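Local coordinates for tyrosine specific protein phosphatase (Trypanosoma cruzi, PDB 4AZ1) that probably removes phosphate from phosphotyrosine residues of proteins, at residues M107-T120 against N212-C226. Residues are numbered along the deposited sequence; the frame is centred on the assembly and turned at random.
Sequences MLYEKKISLVIMVT and NVKNSPTTVPVVVHC
Strands 115-118 and 222-225 run parallel, with axes 4.7 Å apart at their closest and 15° between their directions, and pair V116 with V223, I117 with V224 and M118 with H225. Four backbone bonds lace them: V223 N to L115 O, I117 N to V223 O (2.7 Å), H225 N to I117 O and V119 N to H225 O. Where the strands begin, a water carries the pairing on, accepting from L115 N and donating to P221 O. V116, M118, V223 and H225 occupy one face. There M118, its chain extended, crosses the H225 imidazole obliquely: its CA sits over the ring face toward the rim, and its CG comes 3.3 Å from H225 CE1. V116 CG1 meets the ring edge near its plane. H225 CG lies between backbone N and carbonyl carbon (chi1 71°), and from there ND1 donates, close to the ring plane, to a lone pair of C226 O at 3.1 Å. With NE2 bonded to Y133 OH, both ring nitrogens are engaged and the ring's rotation is fixed. I113 CG2 packs 3.7 Å from V223 CG2, which L108 CD2 and M107 CE also approach from helix 101-110. On the opposite face, I117 CD1 reaches V213 CG2 at 3.5 Å, while L115 CD2 lies against the last turn of helix 203-215, near N212 O and S216 CB. S216 OG and N both donate to V213 O at that helix end. C226, probably the nucleophilic cysteine of the family's HCX5R motif, leads into what is, by family, the phosphate-binding loop (P-loop) before helix 232-247. These are central strands of the phosphatase sheet, flanked by 90-93 beside 222-225 and by 184-191 beside 115-118; helix 232-247 packs on I117 and V224.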
loop_
_atom_site.group_PDB
_atom_site.type_symbol
_atom_site.label_atom_id
_atom_site.label_comp_id
_atom_site.label_asym_id
_atom_site.label_seq_id
_atom_site.Cartn_x
_atom_site.Cartn_y
_atom_site.Cartn_z
ATOM N N MET A 107 3.810 -8.838 5.419
ATOM C CA MET A 107 3.433 -10.142 5.946
ATOM C C MET A 107 4.094 -11.240 5.133
ATOM O O MET A 107 4.715 -12.133 5.704
ATOM C CB MET A 107 1.913 -10.322 5.929
ATOM C CG MET A 107 1.438 -11.663 6.490
ATOM S SD MET A 107 1.355 -12.983 5.241
ATOM C CE MET A 107 0.325 -12.167 4.005
ATOM N N LEU A 108 3.965 -11.166 3.804
ATOM C CA LEU A 108 4.561 -12.169 2.928
ATOM C C LEU A 108 6.045 -12.268 3.213
ATOM O O LEU A 108 6.619 -13.364 3.247
ATOM C CB LEU A 108 4.376 -11.786 1.464
ATOM C CG LEU A 108 2.958 -11.821 0.924
ATOM C CD1 LEU A 108 2.972 -11.477 -0.560
ATOM C CD2 LEU A 108 2.390 -13.222 1.175
ATOM N N TYR A 109 6.657 -11.109 3.434
ATOM C CA TYR A 109 8.091 -11.030 3.606
ATOM C C TYR A 109 8.543 -11.560 4.960
ATOM O O TYR A 109 9.456 -12.380 5.031
ATOM C CB TYR A 109 8.579 -9.590 3.422
ATOM C CG TYR A 109 10.077 -9.488 3.509
ATOM C CD1 TYR A 109 10.879 -9.812 2.415
ATOM C CD2 TYR A 109 10.700 -9.100 4.690
ATOM C CE1 TYR A 109 12.260 -9.739 2.497
ATOM C CE2 TYR A 109 12.086 -9.021 4.777
ATOM C CZ TYR A 109 12.855 -9.340 3.677
ATOM O OH TYR A 109 14.226 -9.266 3.757
ATOM N N GLU A 110 7.937 -11.061 6.031
ATOM C CA GLU A 110 8.327 -11.465 7.380
ATOM C C GLU A 110 8.016 -12.945 7.650
ATOM O O GLU A 110 8.788 -13.634 8.324
ATOM C CB GLU A 110 7.639 -10.582 8.430
ATOM C CG GLU A 110 8.167 -10.781 9.856
ATOM C CD GLU A 110 7.057 -10.993 10.871
ATOM O OE1 GLU A 110 5.937 -10.487 10.644
ATOM O OE2 GLU A 110 7.303 -11.675 11.892
ATOM N N LYS A 111 6.892 -13.425 7.118
ATOM C CA LYS A 111 6.484 -14.811 7.332
ATOM C C LYS A 111 7.104 -15.777 6.327
ATOM O O LYS A 111 6.928 -16.991 6.454
ATOM C CB LYS A 111 4.952 -14.941 7.318
ATOM C CG LYS A 111 4.294 -14.313 8.527
ATOM C CD LYS A 111 4.829 -14.949 9.798
ATOM C CE LYS A 111 4.309 -14.248 11.041
ATOM N NZ LYS A 111 4.639 -15.016 12.297
ATOM N N LYS A 112 7.829 -15.237 5.344
ATOM C CA LYS A 112 8.507 -16.059 4.336
ATOM C C LYS A 112 7.499 -16.926 3.576
ATOM O O LYS A 112 7.736 -18.111 3.319
ATOM C CB LYS A 112 9.603 -16.944 4.972
ATOM C CG LYS A 112 10.621 -16.190 5.838
ATOM C CD LYS A 112 11.267 -15.041 5.076
ATOM C CE LYS A 112 12.030 -14.097 6.017
ATOM N NZ LYS A 112 12.360 -12.796 5.359
ATOM N N ILE A 113 6.371 -16.332 3.221
ATOM C CA ILE A 113 5.340 -17.057 2.495
ATOM C C ILE A 113 5.879 -17.477 1.125
ATOM O O ILE A 113 6.506 -16.675 0.422
ATOM C CB ILE A 113 4.067 -16.211 2.369
ATOM C CG1 ILE A 113 3.487 -15.940 3.764
ATOM C CG2 ILE A 113 3.046 -16.892 1.466
ATOM C CD1 ILE A 113 3.198 -17.211 4.576
ATOM N N SER A 114 5.665 -18.738 0.757
ATOM C CA SER A 114 6.223 -19.256 -0.490
ATOM C C SER A 114 5.208 -19.266 -1.648
ATOM O O SER A 114 5.597 -19.213 -2.822
ATOM C CB SER A 114 6.867 -20.635 -0.255
ATOM O OG SER A 114 6.905 -21.414 -1.436
ATOM N N LEU A 115 3.915 -19.290 -1.324
ATOM C CA LEU A 115 2.895 -19.426 -2.361
ATOM C C LEU A 115 1.645 -18.617 -2.040
ATOM O O LEU A 115 1.039 -18.755 -0.966
ATOM C CB LEU A 115 2.524 -20.905 -2.589
ATOM C CG LEU A 115 1.354 -21.192 -3.542
ATOM C CD1 LEU A 115 1.667 -20.692 -4.950
ATOM C CD2 LEU A 115 1.009 -22.682 -3.579
ATOM N N VAL A 116 1.279 -17.765 -2.987
ATOM C CA VAL A 116 0.083 -16.956 -2.899
ATOM C C VAL A 116 -0.827 -17.347 -4.044
ATOM O O VAL A 116 -0.406 -17.340 -5.211
ATOM C CB VAL A 116 0.415 -15.457 -3.057
ATOM C CG1 VAL A 116 -0.891 -14.647 -3.221
ATOM C CG2 VAL A 116 1.207 -14.977 -1.844
ATOM N N ILE A 117 -2.065 -17.700 -3.723
ATOM C CA ILE A 117 -3.018 -18.041 -4.761
ATOM C C ILE A 117 -4.132 -17.019 -4.754
ATOM O O ILE A 117 -4.738 -16.761 -3.711
ATOM C CB ILE A 117 -3.616 -19.426 -4.546
ATOM C CG1 ILE A 117 -2.511 -20.477 -4.631
ATOM C CG2 ILE A 117 -4.709 -19.710 -5.593
ATOM C CD1 ILE A 117 -3.025 -21.880 -4.501
ATOM N N MET A 118 -4.367 -16.418 -5.923
ATOM C CA MET A 118 -5.375 -15.391 -6.088
ATOM C C MET A 118 -6.451 -15.953 -7.015
ATOM O O MET A 118 -6.162 -16.303 -8.166
ATOM C CB MET A 118 -4.736 -14.126 -6.701
ATOM C CG MET A 118 -5.744 -13.030 -6.991
ATOM S SD MET A 118 -4.915 -11.598 -7.703
ATOM C CE MET A 118 -6.354 -10.613 -8.125
ATOM N N VAL A 119 -7.681 -16.057 -6.508
ATOM C CA VAL A 119 -8.764 -16.675 -7.265
ATOM C C VAL A 119 -9.836 -15.661 -7.685
ATOM O O VAL A 119 -11.028 -15.823 -7.403
ATOM C CB VAL A 119 -9.413 -17.849 -6.456
ATOM C CG1 VAL A 119 -10.306 -18.661 -7.344
ATOM C CG2 VAL A 119 -8.332 -18.765 -5.921
ATOM N N THR A 120 -9.404 -14.606 -8.355
ATOM C CA THR A 120 -10.319 -13.600 -8.865
ATOM C C THR A 120 -9.574 -12.789 -9.915
ATOM O O THR A 120 -8.339 -12.778 -9.925
ATOM C CB THR A 120 -10.807 -12.640 -7.721
ATOM O OG1 THR A 120 -11.738 -11.690 -8.246
ATOM C CG2 THR A 120 -9.622 -11.883 -7.095
ATOM N N ASN A 212 -0.112 -26.984 -7.359
ATOM C CA ASN A 212 0.780 -25.977 -6.801
ATOM C C ASN A 212 0.841 -26.055 -5.287
ATOM O O ASN A 212 1.927 -26.068 -4.719
ATOM C CB ASN A 212 0.370 -24.564 -7.221
ATOM C CG ASN A 212 0.669 -24.285 -8.669
ATOM O OD1 ASN A 212 -0.133 -23.675 -9.370
ATOM N ND2 ASN A 212 1.817 -24.760 -9.137
ATOM N N VAL A 213 -0.329 -26.094 -4.645
ATOM C CA VAL A 213 -0.397 -26.195 -3.190
ATOM C C VAL A 213 0.430 -27.373 -2.689
ATOM O O VAL A 213 1.300 -27.203 -1.828
ATOM C CB VAL A 213 -1.858 -26.292 -2.679
ATOM C CG1 VAL A 213 -1.902 -26.681 -1.222
ATOM C CG2 VAL A 213 -2.563 -24.971 -2.866
ATOM N N LYS A 214 0.186 -28.553 -3.255
ATOM C CA LYS A 214 0.865 -29.775 -2.821
ATOM C C LYS A 214 2.378 -29.731 -2.999
ATOM O O LYS A 214 3.122 -30.281 -2.178
ATOM C CB LYS A 214 0.339 -30.979 -3.594
ATOM C CG LYS A 214 -1.111 -31.309 -3.357
ATOM C CD LYS A 214 -1.491 -32.515 -4.204
ATOM C CE LYS A 214 -2.852 -32.323 -4.855
ATOM N NZ LYS A 214 -3.023 -33.190 -6.056
ATOM N N ASN A 215 2.830 -29.111 -4.087
ATOM C CA ASN A 215 4.260 -29.042 -4.385
ATOM C C ASN A 215 4.952 -27.904 -3.621
ATOM O O ASN A 215 6.175 -27.770 -3.661
ATOM C CB ASN A 215 4.486 -28.918 -5.905
ATOM C CG ASN A 215 4.037 -30.160 -6.673
ATOM O OD1 ASN A 215 3.578 -31.139 -6.084
ATOM N ND2 ASN A 215 4.163 -30.117 -7.999
ATOM N N SER A 216 4.163 -27.084 -2.925
ATOM C CA SER A 216 4.712 -25.982 -2.123
ATOM C C SER A 216 5.157 -26.512 -0.756
ATOM O O SER A 216 4.745 -27.604 -0.355
ATOM C CB SER A 216 3.653 -24.897 -1.932
ATOM O OG SER A 216 2.784 -25.255 -0.874
ATOM N N PRO A 217 6.003 -25.752 -0.030
ATOM C CA PRO A 217 6.510 -26.256 1.264
ATOM C C PRO A 217 5.483 -26.234 2.411
ATOM O O PRO A 217 4.656 -25.321 2.509
ATOM C CB PRO A 217 7.686 -25.316 1.584
ATOM C CG PRO A 217 7.431 -24.087 0.785
ATOM C CD PRO A 217 6.680 -24.513 -0.452
ATOM N N THR A 218 5.554 -27.233 3.281
ATOM C CA THR A 218 4.596 -27.372 4.369
ATOM C C THR A 218 5.035 -26.582 5.595
ATOM O O THR A 218 4.306 -26.506 6.591
ATOM C CB THR A 218 4.432 -28.846 4.772
ATOM O OG1 THR A 218 5.677 -29.346 5.282
ATOM C CG2 THR A 218 4.007 -29.675 3.572
ATOM N N THR A 219 6.233 -26.006 5.520
ATOM C CA THR A 219 6.784 -25.225 6.627
ATOM C C THR A 219 6.119 -23.849 6.798
ATOM O O THR A 219 6.219 -23.236 7.866
ATOM C CB THR A 219 8.318 -25.058 6.508
ATOM O OG1 THR A 219 8.657 -24.652 5.178
ATOM C CG2 THR A 219 9.032 -26.371 6.824
ATOM N N VAL A 220 5.451 -23.363 5.753
ATOM C CA VAL A 220 4.761 -22.074 5.817
ATOM C C VAL A 220 3.363 -22.200 5.222
ATOM O O VAL A 220 3.140 -23.011 4.318
ATOM C CB VAL A 220 5.562 -20.926 5.111
ATOM C CG1 VAL A 220 6.829 -20.577 5.895
ATOM C CG2 VAL A 220 5.906 -21.294 3.670
ATOM N N PRO A 221 2.409 -21.400 5.729
ATOM C CA PRO A 221 1.048 -21.533 5.203
ATOM C C PRO A 221 0.969 -20.991 3.778
ATOM O O PRO A 221 1.745 -20.101 3.400
ATOM C CB PRO A 221 0.216 -20.634 6.123
ATOM C CG PRO A 221 1.162 -20.104 7.178
ATOM C CD PRO A 221 2.543 -20.264 6.657
ATOM N N VAL A 222 0.047 -21.534 2.992
ATOM C CA VAL A 222 -0.239 -20.999 1.667
ATOM C C VAL A 222 -1.261 -19.868 1.791
ATOM O O VAL A 222 -2.321 -20.053 2.393
ATOM C CB VAL A 222 -0.834 -22.082 0.762
ATOM C CG1 VAL A 222 -1.332 -21.464 -0.541
ATOM C CG2 VAL A 222 0.199 -23.181 0.512
ATOM N N VAL A 223 -0.955 -18.698 1.240
ATOM C CA VAL A 223 -1.910 -17.593 1.267
ATOM C C VAL A 223 -2.908 -17.716 0.111
ATOM O O VAL A 223 -2.510 -17.901 -1.042
ATOM C CB VAL A 223 -1.209 -16.222 1.209
ATOM C CG1 VAL A 223 -2.232 -15.093 0.959
ATOM C CG2 VAL A 223 -0.426 -15.965 2.496
ATOM N N VAL A 224 -4.203 -17.619 0.421
ATOM C CA VAL A 224 -5.255 -17.682 -0.598
ATOM C C VAL A 224 -6.222 -16.508 -0.447
ATOM O O VAL A 224 -6.744 -16.274 0.643
ATOM C CB VAL A 224 -6.067 -18.988 -0.474
ATOM C CG1 VAL A 224 -7.042 -19.122 -1.642
ATOM C CG2 VAL A 224 -5.143 -20.177 -0.410
ATOM N N HIS A 225 -6.466 -15.765 -1.524
ATOM C CA HIS A 225 -7.446 -14.686 -1.434
ATOM C C HIS A 225 -8.281 -14.588 -2.692
ATOM O O HIS A 225 -7.825 -14.940 -3.772
ATOM C CB HIS A 225 -6.779 -13.329 -1.142
ATOM C CG HIS A 225 -6.000 -12.770 -2.286
ATOM N ND1 HIS A 225 -6.524 -11.850 -3.168
ATOM C CD2 HIS A 225 -4.715 -12.982 -2.679
ATOM C CE1 HIS A 225 -5.599 -11.513 -4.055
ATOM N NE2 HIS A 225 -4.497 -12.194 -3.784
ATOM N N CYS A 226 -9.523 -14.142 -2.529
ATOM C CA CYS A 226 -10.342 -13.730 -3.660
ATOM C C CYS A 226 -10.576 -12.244 -3.469
ATOM O O CYS A 226 -9.602 -11.501 -3.361
ATOM C CB CYS A 226 -11.642 -14.527 -3.734
ATOM S SG CYS A 226 -12.480 -14.791 -2.160
HETATM O O HOH W 1 3.580 -20.669 1.153
#